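Long-range contact in mannosylglycerate hydrolase MGH1-like glycoside hydrolase domain-containing protein (Thermus thermophilus HB8, PDB 4WVA), which hydrolyses mannosylglycerate, a solute made under osmotic stress, to mannose and glycerate, and probably glucosylglycerate to glucose and glycerate as well: residues A[303-317]-A[360-372]. Numbering follows the deposited sequence.
Sequences FLPLFAGTPHQGRAS and WMVAEGFRDYGFA
The short helix 305-308 comes closest to helix 356-368 where Phe307 meets Gly365, their CA atoms 4.2 Å apart, and farther on Gln313 lies nearest to Tyr369, CA to CA 6.6 Å. Gly365 makes the close approach possible, because a CB there would clash with Leu306 CB and Phe307 N. Leu306 CD1 sits over the centre of the Phe366 ring, 3.5 Å from its centroid, a CH-pi contact. Phe307 CG is anti to the backbone N (chi1 -173°), which brings one face of the Phe307 ring against the Met361 side chain. Met361 CG stands over the ring centre and Met361 SD over the same face, 4.4 Å from the centroid of the Phe307 ring, a Met-aromatic contact. Glu364 CB meets that ring at its edge. The ring also points its edge at the six-membered ring of Trp360, an offset edge-to-face pair with planes at 61°.

Tyr369 OH donates to Pro311 O at 2.7 Å, tilted 15° from the carbonyl plane. Leu306 O lies at the edge of the Tyr369 ring, and Ala316 CB is 3.5 Å from Tyr369 CD2. A phenylalanine here would probably leave Pro311 O without this donor. A water bridges Leu306 O and Asp368 OD2; the same OD2 forms a salt bridge with Arg279 of the second subunit. Tyr369 also stacks on His312 of that subunit, at the subunit interface.

Helix 356-368 ends in a Schellman motif, with Gly370 at C-prime and Phe371 N bonded to Phe366 O. The Phe371 ring then reaches back, its CZ against Ser317 CA. Helix 305-308 packs on helix 356-368, and the residues after the latter reach loop 309-312 and helix 313-327, within the (alpha/alpha)6-barrel of this GH63 hydrolase, with Met361 close to Trp34, a probable substrate-binding residue.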
ATOM      1  N   PHE A 303      10.570 -12.839   8.640  1.00  9.28           N
ATOM      2  CA  PHE A 303      10.977 -12.354   7.320  1.00  9.50           C
ATOM      3  C   PHE A 303       9.901 -12.627   6.260  1.00  9.45           C
ATOM      4  O   PHE A 303       9.925 -12.017   5.188  1.00  8.98           O
ATOM      5  CB  PHE A 303      12.286 -12.994   6.861  1.00  9.62           C
ATOM      6  CG  PHE A 303      13.493 -12.538   7.620  1.00  9.96           C
ATOM      7  CD1 PHE A 303      14.199 -11.407   7.204  1.00  9.99           C
ATOM      8  CD2 PHE A 303      13.930 -13.235   8.725  1.00  9.84           C
ATOM      9  CE1 PHE A 303      15.319 -10.982   7.893  1.00  9.85           C
ATOM     10  CE2 PHE A 303      15.058 -12.811   9.427  1.00  9.94           C
ATOM     11  CZ  PHE A 303      15.732 -11.683   9.020  1.00  9.90           C
ATOM     12  N   LEU A 304       8.929 -13.486   6.562  1.00  9.34           N
ATOM     13  CA  LEU A 304       8.022 -13.949   5.521  1.00  9.43           C
ATOM     14  C   LEU A 304       7.061 -12.869   4.996  1.00  9.07           C
ATOM     15  O   LEU A 304       6.573 -13.016   3.891  1.00  9.31           O
ATOM     16  CB  LEU A 304       7.299 -15.226   5.936  1.00  9.59           C
ATOM     17  CG  LEU A 304       8.207 -16.461   6.021  1.00  9.69           C
ATOM     18  CD1 LEU A 304       7.427 -17.594   6.653  1.00  9.50           C
ATOM     19  CD2 LEU A 304       8.718 -16.863   4.644  1.00  9.74           C
ATOM     20  N   PRO A 305       6.844 -11.757   5.726  1.00  9.25           N
ATOM     21  CA  PRO A 305       6.044 -10.719   5.038  1.00  9.33           C
ATOM     22  C   PRO A 305       6.660 -10.203   3.735  1.00  9.26           C
ATOM     23  O   PRO A 305       5.951  -9.683   2.884  1.00  9.69           O
ATOM     24  CB  PRO A 305       5.864  -9.647   6.114  1.00  9.48           C
ATOM     25  CG  PRO A 305       5.848 -10.443   7.371  1.00  9.41           C
ATOM     26  CD  PRO A 305       6.939 -11.471   7.164  1.00  9.29           C
ATOM     27  N   LEU A 306       7.964 -10.357   3.557  1.00  9.37           N
ATOM     28  CA  LEU A 306       8.562 -10.037   2.259  1.00  9.80           C
ATOM     29  C   LEU A 306       7.942 -10.865   1.122  1.00  9.59           C
ATOM     30  O   LEU A 306       7.709 -10.360   0.020  1.00  9.38           O
ATOM     31  CB  LEU A 306      10.066 -10.263   2.306  1.00 10.22           C
ATOM     32  CG  LEU A 306      10.854  -9.410   3.292  1.00 10.75           C
ATOM     33  CD1 LEU A 306      12.232 -10.021   3.524  1.00 11.30           C
ATOM     34  CD2 LEU A 306      10.953  -7.964   2.828  1.00 11.49           C
ATOM     35  N   PHE A 307       7.701 -12.145   1.400  1.00  9.76           N
ATOM     36  CA  PHE A 307       7.096 -13.066   0.443  1.00 10.09           C
ATOM     37  C   PHE A 307       5.633 -12.690   0.186  1.00 10.76           C
ATOM     38  O   PHE A 307       5.102 -12.938  -0.896  1.00 10.97           O
ATOM     39  CB  PHE A 307       7.216 -14.484   1.022  1.00 10.04           C
ATOM     40  CG  PHE A 307       6.782 -15.599   0.099  1.00 10.54           C
ATOM     41  CD1 PHE A 307       7.519 -15.908  -1.034  1.00 10.68           C
ATOM     42  CD2 PHE A 307       5.661 -16.365   0.387  1.00 10.89           C
ATOM     43  CE1 PHE A 307       7.160 -16.955  -1.856  1.00 10.86           C
ATOM     44  CE2 PHE A 307       5.303 -17.423  -0.430  1.00 11.00           C
ATOM     45  CZ  PHE A 307       6.040 -17.706  -1.556  1.00 10.96           C
ATOM     46  N   ALA A 308       4.981 -12.131   1.199  1.00 11.48           N
ATOM     47  CA  ALA A 308       3.619 -11.613   1.041  1.00 11.87           C
ATOM     48  C   ALA A 308       3.563 -10.334   0.181  1.00 12.87           C
ATOM     49  O   ALA A 308       2.579 -10.078  -0.505  1.00 13.45           O
ATOM     50  CB  ALA A 308       2.987 -11.360   2.406  1.00 12.03           C
ATOM     51  N   GLY A 309       4.606  -9.521   0.249  1.00 12.69           N
ATOM     52  CA  GLY A 309       4.671  -8.276  -0.516  1.00 13.35           C
ATOM     53  C   GLY A 309       3.957  -7.095   0.125  1.00 14.00           C
ATOM     54  O   GLY A 309       3.581  -6.144  -0.569  1.00 12.99           O
ATOM     55  N   THR A 310       3.797  -7.144   1.445  1.00 14.68           N
ATOM     56  CA  THR A 310       3.111  -6.076   2.211  1.00 15.64           C
ATOM     57  C   THR A 310       3.988  -4.914   2.717  1.00 14.85           C
ATOM     58  O   THR A 310       3.507  -3.777   2.788  1.00 14.67           O
ATOM     59  CB  THR A 310       2.315  -6.670   3.416  1.00 16.83           C
ATOM     60  OG1 THR A 310       3.200  -7.229   4.400  1.00 18.72           O
ATOM     61  CG2 THR A 310       1.337  -7.709   2.965  1.00 18.53           C
ATOM     62  N   PRO A 311       5.257  -5.161   3.102  1.00 14.97           N
ATOM     63  CA  PRO A 311       5.981  -4.012   3.645  1.00 14.80           C
ATOM     64  C   PRO A 311       6.322  -2.969   2.600  1.00 14.09           C
ATOM     65  O   PRO A 311       6.380  -3.285   1.410  1.00 13.23           O
ATOM     66  CB  PRO A 311       7.306  -4.607   4.144  1.00 15.61           C
ATOM     67  CG  PRO A 311       7.377  -5.956   3.622  1.00 15.75           C
ATOM     68  CD  PRO A 311       6.000  -6.420   3.280  1.00 15.39           C
ATOM     69  N   HIS A 312       6.562  -1.744   3.044  1.00 14.25           N
ATOM     70  CA  HIS A 312       7.259  -0.793   2.209  1.00 14.23           C
ATOM     71  C   HIS A 312       8.762  -1.085   2.233  1.00 14.10           C
ATOM     72  O   HIS A 312       9.250  -1.870   3.027  1.00 12.97           O
ATOM     73  CB  HIS A 312       6.933   0.685   2.563  1.00 14.99           C
ATOM     74  CG  HIS A 312       7.244   1.091   3.973  1.00 16.19           C
ATOM     75  ND1 HIS A 312       8.522   1.122   4.482  1.00 17.26           N
ATOM     76  CD2 HIS A 312       6.445   1.570   4.957  1.00 16.79           C
ATOM     77  CE1 HIS A 312       8.496   1.564   5.728  1.00 16.54           C
ATOM     78  NE2 HIS A 312       7.250   1.846   6.041  1.00 16.60           N
ATOM     79  N   GLN A 313       9.456  -0.470   1.302  1.00 14.63           N
ATOM     80  CA  GLN A 313      10.874  -0.717   1.087  1.00 16.78           C
ATOM     81  C   GLN A 313      11.744  -0.428   2.296  1.00 16.48           C
ATOM     82  O   GLN A 313      12.736  -1.110   2.514  1.00 15.76           O
ATOM     83  CB  GLN A 313      11.346   0.180  -0.051  1.00 18.73           C
ATOM     84  CG  GLN A 313      12.753  -0.082  -0.537  1.00 21.24           C
ATOM     85  CD  GLN A 313      12.886  -1.402  -1.227  1.00 22.37           C
ATOM     86  OE1 GLN A 313      14.004  -1.850  -1.485  1.00 27.96           O
ATOM     87  NE2 GLN A 313      11.759  -2.013  -1.607  1.00 22.90           N
ATOM     88  N   GLY A 314      11.411   0.627   3.027  1.00 16.58           N
ATOM     89  CA  GLY A 314      12.143   0.979   4.250  1.00 17.38           C
ATOM     90  C   GLY A 314      12.118  -0.156   5.244  1.00 16.28           C
ATOM     91  O   GLY A 314      13.148  -0.551   5.801  1.00 16.88           O
ATOM     92  N   ARG A 315      10.939  -0.717   5.447  1.00 15.72           N
ATOM     93  CA  ARG A 315      10.752  -1.826   6.316  1.00 14.82           C
ATOM     94  C   ARG A 315      11.518  -3.070   5.794  1.00 13.79           C
ATOM     95  O   ARG A 315      12.163  -3.784   6.553  1.00 13.10           O
ATOM     96  CB  ARG A 315       9.266  -2.103   6.435  1.00 16.77           C
ATOM     97  CG  ARG A 315       8.892  -3.076   7.494  1.00 17.57           C
ATOM     98  CD  ARG A 315       7.450  -2.824   7.921  1.00 17.76           C
ATOM     99  NE  ARG A 315       7.336  -1.586   8.657  1.00 18.41           N
ATOM    100  CZ  ARG A 315       6.225  -1.114   9.195  1.00 18.04           C
ATOM    101  NH1 ARG A 315       5.089  -1.794   9.122  1.00 18.62           N
ATOM    102  NH2 ARG A 315       6.282   0.037   9.887  1.00 21.35           N
ATOM    103  N   ALA A 316      11.470  -3.300   4.485  1.00 12.29           N
ATOM    104  CA  ALA A 316      12.238  -4.375   3.870  1.00 11.85           C
ATOM    105  C   ALA A 316      13.744  -4.169   4.092  1.00 11.61           C
ATOM    106  O   ALA A 316      14.484  -5.125   4.333  1.00 11.45           O
ATOM    107  CB  ALA A 316      11.925  -4.485   2.376  1.00 11.95           C
ATOM    108  N   SER A 317      14.181  -2.914   4.038  1.00 11.89           N
ATOM    109  CA  SER A 317      15.591  -2.610   4.263  0.50 11.87           C
ATOM    110  C   SER A 317      15.999  -2.903   5.710  1.00 12.17           C
ATOM    111  O   SER A 317      17.123  -3.364   5.946  1.00 12.44           O
ATOM    112  CB  SER A 317      15.934  -1.167   3.836  0.50 11.98           C
ATOM    113  OG  SER A 317      15.786  -0.232   4.887  0.50 11.83           O
ATOM    114  N   TRP A 360      14.242 -20.287   0.624  1.00  8.62           N
ATOM    115  CA  TRP A 360      13.628 -20.028  -0.677  1.00  9.32           C
ATOM    116  C   TRP A 360      12.565 -18.911  -0.617  1.00  8.94           C
ATOM    117  O   TRP A 360      12.630 -17.951  -1.410  1.00  8.96           O
ATOM    118  CB  TRP A 360      13.081 -21.322  -1.279  1.00  9.54           C
ATOM    119  CG  TRP A 360      12.401 -21.066  -2.590  1.00 10.16           C
ATOM    120  CD1 TRP A 360      13.002 -20.799  -3.795  1.00 10.28           C
ATOM    121  CD2 TRP A 360      10.997 -21.001  -2.812  1.00 10.59           C
ATOM    122  NE1 TRP A 360      12.041 -20.577  -4.752  1.00 10.89           N
ATOM    123  CE2 TRP A 360      10.806 -20.691  -4.176  1.00 10.96           C
ATOM    124  CE3 TRP A 360       9.873 -21.186  -1.994  1.00 10.98           C
ATOM    125  CZ2 TRP A 360       9.541 -20.553  -4.736  1.00 11.95           C
ATOM    126  CZ3 TRP A 360       8.613 -21.054  -2.555  1.00 11.61           C
ATOM    127  CH2 TRP A 360       8.460 -20.737  -3.916  1.00 11.77           C
ATOM    128  N   MET A 361      11.620 -18.996   0.325  1.00  9.22           N
ATOM    129  CA  MET A 361      10.570 -17.968   0.391  1.00  9.57           C
ATOM    130  C   MET A 361      11.161 -16.600   0.716  1.00  9.19           C
ATOM    131  O   MET A 361      10.738 -15.584   0.164  1.00  9.29           O
ATOM    132  CB  MET A 361       9.498 -18.300   1.414  1.00  9.68           C
ATOM    133  CG  MET A 361       8.614 -19.457   1.010  1.00  9.81           C
ATOM    134  SD  MET A 361       7.306 -19.836   2.197  1.00 10.38           S
ATOM    135  CE  MET A 361       8.222 -20.653   3.488  1.00 10.28           C
ATOM    136  N   VAL A 362      12.126 -16.567   1.623  1.00  9.45           N
ATOM    137  CA  VAL A 362      12.740 -15.299   2.027  1.00  9.70           C
ATOM    138  C   VAL A 362      13.622 -14.716   0.911  1.00  9.81           C
ATOM    139  O   VAL A 362      13.620 -13.513   0.708  1.00 10.08           O
ATOM    140  CB  VAL A 362      13.487 -15.445   3.367  1.00  9.67           C
ATOM    141  CG1 VAL A 362      14.201 -14.161   3.747  1.00  9.68           C
ATOM    142  CG2 VAL A 362      12.502 -15.838   4.442  1.00  9.64           C
ATOM    143  N   ALA A 363      14.355 -15.564   0.187  1.00 10.05           N
ATOM    144  CA  ALA A 363      15.096 -15.102  -0.998  1.00 10.28           C
ATOM    145  C   ALA A 363      14.161 -14.522  -2.053  1.00 10.75           C
ATOM    146  O   ALA A 363      14.445 -13.469  -2.621  1.00 11.40           O
ATOM    147  CB  ALA A 363      15.903 -16.239  -1.603  1.00 10.24           C
ATOM    148  N   GLU A 364      13.059 -15.217  -2.319  1.00 10.83           N
ATOM    149  CA  GLU A 364      12.016 -14.719  -3.222  1.00 11.50           C
ATOM    150  C   GLU A 364      11.579 -13.314  -2.789  1.00 11.04           C
ATOM    151  O   GLU A 364      11.497 -12.411  -3.612  1.00 10.44           O
ATOM    152  CB  GLU A 364      10.817 -15.676  -3.247  1.00 12.74           C
ATOM    153  CG  GLU A 364      11.029 -16.879  -4.146  1.00 14.33           C
ATOM    154  CD  GLU A 364      10.760 -16.582  -5.604  1.00 15.81           C
ATOM    155  OE1 GLU A 364       9.859 -15.763  -5.883  1.00 16.27           O
ATOM    156  OE2 GLU A 364      11.393 -17.208  -6.482  1.00 18.36           O
ATOM    157  N   GLY A 365      11.279 -13.155  -1.501  1.00 10.54           N
ATOM    158  CA  GLY A 365      10.811 -11.866  -0.973  1.00 10.18           C
ATOM    159  C   GLY A 365      11.871 -10.792  -1.119  1.00 10.43           C
ATOM    160  O   GLY A 365      11.586  -9.687  -1.591  1.00 10.63           O
ATOM    161  N   PHE A 366      13.106 -11.101  -0.736  1.00 10.49           N
ATOM    162  CA  PHE A 366      14.159 -10.106  -0.856  1.00 10.66           C
ATOM    163  C   PHE A 366      14.388  -9.696  -2.306  1.00 11.18           C
ATOM    164  O   PHE A 366      14.582  -8.503  -2.588  1.00 10.88           O
ATOM    165  CB  PHE A 366      15.458 -10.556  -0.188  1.00 10.68           C
ATOM    166  CG  PHE A 366      15.517 -10.277   1.291  1.00 10.61           C
ATOM    167  CD1 PHE A 366      15.348  -8.974   1.781  1.00 10.76           C
ATOM    168  CD2 PHE A 366      15.783 -11.288   2.197  1.00 10.79           C
ATOM    169  CE1 PHE A 366      15.412  -8.711   3.126  1.00 10.89           C
ATOM    170  CE2 PHE A 366      15.868 -11.022   3.552  1.00 10.85           C
ATOM    171  CZ  PHE A 366      15.687  -9.731   4.020  1.00 10.78           C
ATOM    172  N   ARG A 367      14.346 -10.659  -3.226  1.00 11.14           N
ATOM    173  CA  ARG A 367      14.470 -10.364  -4.661  1.00 11.70           C
ATOM    174  C   ARG A 367      13.396  -9.387  -5.087  1.00 11.04           C
ATOM    175  O   ARG A 367      13.675  -8.425  -5.812  1.00 11.03           O
ATOM    176  CB  ARG A 367      14.389 -11.653  -5.489  1.00 13.28           C
ATOM    177  CG  ARG A 367      14.604 -11.479  -6.993  1.00 15.15           C
ATOM    178  CD  ARG A 367      13.365 -11.040  -7.780  1.00 16.60           C
ATOM    179  NE  ARG A 367      12.164 -11.742  -7.324  1.00 17.72           N
ATOM    180  CZ  ARG A 367      11.784 -12.962  -7.705  1.00 19.54           C
ATOM    181  NH1 ARG A 367      12.491 -13.648  -8.603  1.00 21.59           N
ATOM    182  NH2 ARG A 367      10.678 -13.497  -7.185  1.00 18.29           N
ATOM    183  N   ASP A 368      12.172  -9.620  -4.638  1.00 10.66           N
ATOM    184  CA  ASP A 368      11.043  -8.797  -5.043  1.00 10.68           C
ATOM    185  C   ASP A 368      11.226  -7.346  -4.565  1.00 11.03           C
ATOM    186  O   ASP A 368      10.690  -6.414  -5.181  1.00 11.27           O
ATOM    187  CB  ASP A 368       9.741  -9.348  -4.458  1.00 10.63           C
ATOM    188  CG  ASP A 368       9.317 -10.676  -5.061  1.00 10.68           C
ATOM    189  OD1 ASP A 368       9.797 -11.057  -6.159  1.00 10.41           O
ATOM    190  OD2 ASP A 368       8.451 -11.345  -4.433  1.00 10.79           O
ATOM    191  N   TYR A 369      11.963  -7.167  -3.470  1.00 11.08           N
ATOM    192  CA  TYR A 369      12.237  -5.836  -2.914  1.00 11.35           C
ATOM    193  C   TYR A 369      13.565  -5.247  -3.405  1.00 11.63           C
ATOM    194  O   TYR A 369      13.993  -4.201  -2.925  1.00 12.88           O
ATOM    195  CB  TYR A 369      12.153  -5.869  -1.367  1.00 11.22           C
ATOM    196  CG  TYR A 369      10.711  -5.809  -0.888  1.00 10.80           C
ATOM    197  CD1 TYR A 369       9.949  -6.955  -0.773  1.00 10.57           C
ATOM    198  CD2 TYR A 369      10.083  -4.592  -0.636  1.00 10.46           C
ATOM    199  CE1 TYR A 369       8.620  -6.912  -0.407  1.00 10.31           C
ATOM    200  CE2 TYR A 369       8.742  -4.532  -0.278  1.00 10.12           C
ATOM    201  CZ  TYR A 369       8.021  -5.694  -0.135  1.00 10.29           C
ATOM    202  OH  TYR A 369       6.711  -5.685   0.240  1.00 10.45           O
ATOM    203  N   GLY A 370      14.214  -5.891  -4.370  1.00 12.07           N
ATOM    204  CA  GLY A 370      15.467  -5.349  -4.939  1.00 12.39           C
ATOM    205  C   GLY A 370      16.752  -5.721  -4.237  1.00 13.11           C
ATOM    206  O   GLY A 370      17.829  -5.270  -4.650  1.00 14.62           O
ATOM    207  N   PHE A 371      16.662  -6.580  -3.215  1.00 12.85           N
ATOM    208  CA  PHE A 371      17.821  -7.000  -2.428  1.00 12.91           C
ATOM    209  C   PHE A 371      18.441  -8.244  -3.066  1.00 13.62           C
ATOM    210  O   PHE A 371      18.385  -9.355  -2.538  1.00 13.15           O
ATOM    211  CB  PHE A 371      17.417  -7.217  -0.971  1.00 12.89           C
ATOM    212  CG  PHE A 371      17.037  -5.937  -0.274  1.00 12.95           C
ATOM    213  CD1 PHE A 371      15.714  -5.560  -0.150  1.00 12.94           C
ATOM    214  CD2 PHE A 371      18.019  -5.090   0.216  1.00 13.48           C
ATOM    215  CE1 PHE A 371      15.371  -4.360   0.475  1.00 13.07           C
ATOM    216  CE2 PHE A 371      17.680  -3.893   0.835  1.00 13.69           C
ATOM    217  CZ  PHE A 371      16.361  -3.530   0.958  1.00 13.52           C
ATOM    218  N   ALA A 372      19.042  -8.037  -4.230  1.00 14.12           N
ATOM    219  CA  ALA A 372      19.522  -9.147  -5.056  1.00 14.82           C
ATOM    220  C   ALA A 372      20.681  -9.900  -4.399  1.00 14.77           C
ATOM    221  O   ALA A 372      20.759 -11.136  -4.482  1.00 14.22           O
ATOM    222  CB  ALA A 372      19.940  -8.628  -6.428  1.00 15.34           C
TER
HETATM  223  O   HOH W   1       6.778 -10.276  -2.594  1.00 10.99           O